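Local coordinates for cytoplasmic protein (PDB 7LPO) that is a fungal sterylglucosidase of glycoside hydrolase family 5, probably cleaving the beta-glucosidic bond that joins glucose to a sterol, at residues 219-224 against 384-389; 72-75 against 79-82. All coordinates share one frame; numbering follows the deposited sequence.

Contact 1 (219-224 against 384-389)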
loop_
_atom_site.group_PDB
_atom_site.type_symbol
_atom_site.label_atom_id
_atom_site.label_comp_id
_atom_site.label_asym_id
_atom_site.label_seq_id
_atom_site.Cartn_x
_atom_site.Cartn_y
_atom_site.Cartn_z
ATOM N N LYS A 219 25.438 7.774 2.737
ATOM C CA LYS A 219 26.502 8.778 2.716
ATOM C C LYS A 219 26.770 9.361 4.099
ATOM O O LYS A 219 27.864 9.881 4.343
ATOM C CB LYS A 219 26.154 9.905 1.736
ATOM C CG LYS A 219 26.259 9.505 0.275
ATOM C CD LYS A 219 25.900 10.659 -0.657
ATOM C CE LYS A 219 24.394 10.760 -0.857
ATOM N NZ LYS A 219 24.023 11.589 -2.053
ATOM N N THR A 220 25.804 9.277 5.006
ATOM C CA THR A 220 25.951 9.800 6.358
ATOM C C THR A 220 26.485 8.752 7.325
ATOM O O THR A 220 27.367 9.053 8.136
ATOM C CB THR A 220 24.597 10.320 6.855
ATOM O OG1 THR A 220 24.158 11.384 6.005
ATOM C CG2 THR A 220 24.669 10.810 8.309
ATOM N N TYR A 221 25.981 7.518 7.241
ATOM C CA TYR A 221 26.270 6.499 8.236
ATOM C C TYR A 221 27.167 5.380 7.742
ATOM O O TYR A 221 27.728 4.663 8.575
ATOM C CB TYR A 221 24.960 5.893 8.761
ATOM C CG TYR A 221 24.078 6.931 9.411
ATOM C CD1 TYR A 221 24.466 7.558 10.584
ATOM C CD2 TYR A 221 22.875 7.312 8.833
ATOM C CE1 TYR A 221 23.672 8.535 11.168
ATOM C CE2 TYR A 221 22.086 8.272 9.400
ATOM C CZ TYR A 221 22.482 8.885 10.569
ATOM O OH TYR A 221 21.685 9.862 11.140
ATOM N N ALA A 222 27.323 5.209 6.429
ATOM C CA ALA A 222 28.239 4.213 5.865
ATOM C C ALA A 222 29.100 4.856 4.781
ATOM O O ALA A 222 29.082 4.433 3.623
ATOM C CB ALA A 222 27.468 3.017 5.307
ATOM N N PRO A 223 29.864 5.897 5.130
ATOM C CA PRO A 223 30.649 6.616 4.103
ATOM C C PRO A 223 31.688 5.760 3.389
ATOM O O PRO A 223 32.093 6.092 2.261
ATOM C CB PRO A 223 31.319 7.746 4.899
ATOM C CG PRO A 223 31.246 7.297 6.363
ATOM C CD PRO A 223 29.977 6.514 6.464
ATOM N N LYS A 224 32.148 4.685 4.006
ATOM C CA LYS A 224 33.140 3.834 3.374
ATOM C C LYS A 224 32.555 2.925 2.300
ATOM O O LYS A 224 33.323 2.264 1.589
ATOM C CB LYS A 224 33.823 2.964 4.430
ATOM C CG LYS A 224 34.608 3.727 5.450
ATOM C CD LYS A 224 35.077 2.821 6.572
ATOM C CE LYS A 224 35.462 3.651 7.787
ATOM N NZ LYS A 224 36.390 2.928 8.683
ATOM N N PRO A 384 26.213 3.915 20.909
ATOM C CA PRO A 384 24.789 3.529 20.939
ATOM C C PRO A 384 23.866 4.504 20.212
ATOM O O PRO A 384 22.820 4.085 19.698
ATOM C CB PRO A 384 24.457 3.467 22.441
ATOM C CG PRO A 384 25.790 3.500 23.165
ATOM C CD PRO A 384 26.790 4.146 22.247
ATOM N N ASP A 385 24.213 5.787 20.157
ATOM C CA ASP A 385 23.381 6.801 19.518
ATOM C C ASP A 385 23.859 7.159 18.112
ATOM O O ASP A 385 23.398 8.156 17.544
ATOM C CB ASP A 385 23.344 8.058 20.385
ATOM C CG ASP A 385 24.711 8.707 20.517
ATOM O OD1 ASP A 385 25.735 7.994 20.382
ATOM O OD2 ASP A 385 24.765 9.931 20.752
ATOM N N TYR A 386 24.752 6.361 17.537
ATOM C CA TYR A 386 25.355 6.625 16.234
ATOM C C TYR A 386 24.366 7.126 15.191
ATOM O O TYR A 386 24.673 8.067 14.449
ATOM C CB TYR A 386 26.021 5.343 15.734
ATOM C CG TYR A 386 26.739 5.442 14.415
ATOM C CD1 TYR A 386 27.939 6.142 14.307
ATOM C CD2 TYR A 386 26.247 4.808 13.280
ATOM C CE1 TYR A 386 28.617 6.226 13.098
ATOM C CE2 TYR A 386 26.930 4.885 12.066
ATOM C CZ TYR A 386 28.105 5.598 11.990
ATOM O OH TYR A 386 28.771 5.684 10.801
ATOM N N PHE A 387 23.191 6.500 15.122
ATOM C CA PHE A 387 22.232 6.786 14.064
ATOM C C PHE A 387 21.229 7.882 14.424
ATOM O O PHE A 387 20.410 8.252 13.578
ATOM C CB PHE A 387 21.472 5.513 13.696
ATOM C CG PHE A 387 22.340 4.412 13.146
ATOM C CD1 PHE A 387 22.703 4.393 11.808
ATOM C CD2 PHE A 387 22.773 3.379 13.962
ATOM C CE1 PHE A 387 23.492 3.351 11.291
ATOM C CE2 PHE A 387 23.555 2.343 13.456
ATOM C CZ PHE A 387 23.907 2.329 12.113
ATOM N N SER A 388 21.266 8.416 15.640
ATOM C CA SER A 388 20.313 9.446 16.043
ATOM C C SER A 388 20.756 10.857 15.677
ATOM O O SER A 388 19.942 11.787 15.752
ATOM C CB SER A 388 20.074 9.381 17.553
ATOM O OG SER A 388 21.254 9.727 18.260
ATOM N N THR A 389 22.014 11.037 15.293
ATOM C CA THR A 389 22.575 12.340 14.974
ATOM C C THR A 389 23.445 12.176 13.731
ATOM O O THR A 389 23.490 11.107 13.123
ATOM C CB THR A 389 23.384 12.892 16.161
ATOM O OG1 THR A 389 24.418 11.960 16.520
ATOM C CG2 THR A 389 22.487 13.131 17.383
#

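Contact 2 (72-75 against 79-82)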
loop_
_atom_site.group_PDB
_atom_site.type_symbol
_atom_site.label_atom_id
_atom_site.label_comp_id
_atom_site.label_asym_id
_atom_site.label_seq_id
_atom_site.Cartn_x
_atom_site.Cartn_y
_atom_site.Cartn_z
ATOM N N PHE A 72 7.244 -12.293 -14.622
ATOM C CA PHE A 72 6.045 -11.673 -14.089
ATOM C C PHE A 72 4.952 -11.505 -15.129
ATOM O O PHE A 72 3.888 -10.976 -14.799
ATOM C CB PHE A 72 6.380 -10.302 -13.504
ATOM C CG PHE A 72 7.137 -10.359 -12.215
ATOM C CD1 PHE A 72 8.504 -10.625 -12.200
ATOM C CD2 PHE A 72 6.491 -10.140 -11.022
ATOM C CE1 PHE A 72 9.202 -10.670 -11.015
ATOM C CE2 PHE A 72 7.182 -10.180 -9.826
ATOM C CZ PHE A 72 8.534 -10.435 -9.818
ATOM N N ILE A 73 5.178 -11.940 -16.370
ATOM C CA ILE A 73 4.198 -11.694 -17.420
ATOM C C ILE A 73 2.863 -12.318 -17.045
ATOM O O ILE A 73 2.801 -13.430 -16.504
ATOM C CB ILE A 73 4.687 -12.242 -18.769
ATOM C CG1 ILE A 73 5.946 -11.507 -19.219
ATOM C CG2 ILE A 73 3.587 -12.113 -19.811
ATOM C CD1 ILE A 73 5.679 -10.313 -20.095
ATOM N N ASN A 74 1.785 -11.595 -17.346
ATOM C CA ASN A 74 0.395 -11.999 -17.165
ATOM C C ASN A 74 -0.060 -11.905 -15.716
ATOM O O ASN A 74 -1.136 -12.418 -15.384
ATOM C CB ASN A 74 0.139 -13.410 -17.703
ATOM C CG ASN A 74 -0.100 -13.414 -19.203
ATOM O OD1 ASN A 74 -0.657 -12.463 -19.761
ATOM N ND2 ASN A 74 0.330 -14.480 -19.866
ATOM N N LYS A 75 0.706 -11.250 -14.849
ATOM C CA LYS A 75 0.207 -10.770 -13.571
ATOM C C LYS A 75 0.298 -9.251 -13.568
ATOM O O LYS A 75 1.370 -8.708 -13.860
ATOM C CB LYS A 75 1.008 -11.342 -12.397
ATOM C CG LYS A 75 0.879 -12.847 -12.238
ATOM C CD LYS A 75 2.086 -13.395 -11.496
ATOM C CE LYS A 75 1.651 -14.263 -10.332
ATOM N NZ LYS A 75 2.630 -14.171 -9.220
ATOM N N LEU A 79 -3.650 -11.826 -20.208
ATOM C CA LEU A 79 -4.157 -11.247 -21.445
ATOM C C LEU A 79 -4.269 -12.272 -22.566
ATOM O O LEU A 79 -4.657 -11.912 -23.678
ATOM C CB LEU A 79 -3.261 -10.080 -21.883
ATOM C CG LEU A 79 -3.139 -8.935 -20.864
ATOM C CD1 LEU A 79 -2.097 -7.904 -21.312
ATOM C CD2 LEU A 79 -4.460 -8.239 -20.614
ATOM N N ASP A 80 -3.957 -13.539 -22.296
ATOM C CA ASP A 80 -4.023 -14.579 -23.315
ATOM C C ASP A 80 -5.294 -15.417 -23.253
ATOM O O ASP A 80 -5.648 -16.038 -24.261
ATOM C CB ASP A 80 -2.817 -15.524 -23.197
ATOM C CG ASP A 80 -1.487 -14.816 -23.415
ATOM O OD1 ASP A 80 -1.450 -13.824 -24.175
ATOM O OD2 ASP A 80 -0.478 -15.249 -22.821
ATOM N N ASP A 81 -5.991 -15.452 -22.115
ATOM C CA ASP A 81 -7.070 -16.412 -21.902
ATOM C C ASP A 81 -8.444 -15.766 -21.780
ATOM O O ASP A 81 -9.413 -16.461 -21.453
ATOM C CB ASP A 81 -6.783 -17.253 -20.651
ATOM C CG ASP A 81 -6.737 -16.419 -19.372
ATOM O OD1 ASP A 81 -7.101 -15.223 -19.404
ATOM O OD2 ASP A 81 -6.328 -16.961 -18.325
ATOM N N GLY A 82 -8.557 -14.463 -22.024
ATOM C CA GLY A 82 -9.826 -13.771 -21.937
ATOM C C GLY A 82 -10.265 -13.391 -20.541
ATOM O O GLY A 82 -11.221 -12.612 -20.402
HETATM O O HOH W 1 0.442 -11.930 -22.397
#

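Contact 1 (219-224 against 384-389)
Tyr221, Tyr386 and Phe387 form an aromatic cluster where helix 206-221 runs out against the loop between strands 380-381 and 389-390. The packing is tight around Tyr221. Phe387 CD1 lies over one face of its ring, toward the rim and 3.8 Å from Tyr221 CG, while CG2 of the preceding Thr220 sits over the centre of the opposite face. The Tyr221 and Phe387 rings meet obliquely, their planes 50° apart. Against Tyr386 the geometry is an offset edge-to-face pair: the edge of Tyr221 is turned to the Tyr386 face, with Tyr221 CD1 3.9 Å from Tyr386 CE2. Tyr386 has CG anti to its own N (chi1 -178°), which carries the phenol across to the end of the helix. There its OH donates to Tyr221 O at 2.7 Å, and the carbonyl oxygen lies at the edge of the Tyr386 ring, in its plane. Phe404 of helix 400-419 and Val398 also touch Tyr221, whereas Trp368 packs edge-to-face with Phe387. The flank toward the start of 219-224 is looser: exposed Lys219 turns away from the loop to a salt bridge with Asp234. Both tyrosine hydroxyls are used in the buried part, the second when Tyr221 OH donates to Thr389 O at 3.0 Å, from 47° above the plane of that carbonyl.

Contact 2 (72-75 against 79-82)
Asn74 reaches from one part of a loop to another, and its amide grips both Leu79 and Asp80. From CB the side chain runs to CG, which stands anti to the carbonyl carbon (chi1 -83°) and brings the amide group up to the 79-82 backbone. Asn74 CG comes within 4.0 Å of Leu79 N, and beyond it the two polar atoms diverge to different partners. OD1 accepts the backbone N-H of Leu79, with Leu79 N 3.1 Å from Asn74 OD1; the bond is nearly straight at 173°, although the donor stands well above the amide carbonyl plane. Asn74 belongs to a type II beta turn, Phe72 to Lys75, closed by Lys75 N to Phe72 O, and its positive phi suits the third position of that turn. The turn lies in the connection between helices 61-66 and 83-93 of the family 5 glycosidase chain, with Ile73 and Leu79 both resting on Tyr123 of helix 118-133. ND2, the other tip, donates almost within its own amide plane to Asp80 OD2 at 3.2 Å. Amide and carboxylate are turned 89° to each other, and OD2 is met from above the carboxylate plane. A water donates to Asn74 OD1 at 2.9 Å and to Asp80 OD1 at 3.2 Å, bridging the remaining carboxylate oxygen to the amide.

How the contacts relate
Contact 1 is buried and joins segments 160 residues apart, whereas contact 2 lies at the surface and closes a short loop across three intervening residues. They share no helix or strand: contact 1 involves the end of helix 206-221, contact 2 the connection from helix 61-66 to helix 83-93. Their centres are about 45 Å apart and their nearest atoms about 28 Å. The chemistry follows the setting. Contact 1 buries more than twice the area, mostly through aromatic residues, and its phenol hydroxyls serve main-chain carbonyls; in contact 2, a single amide serves a main-chain N-H and a carboxylate, with water taking part.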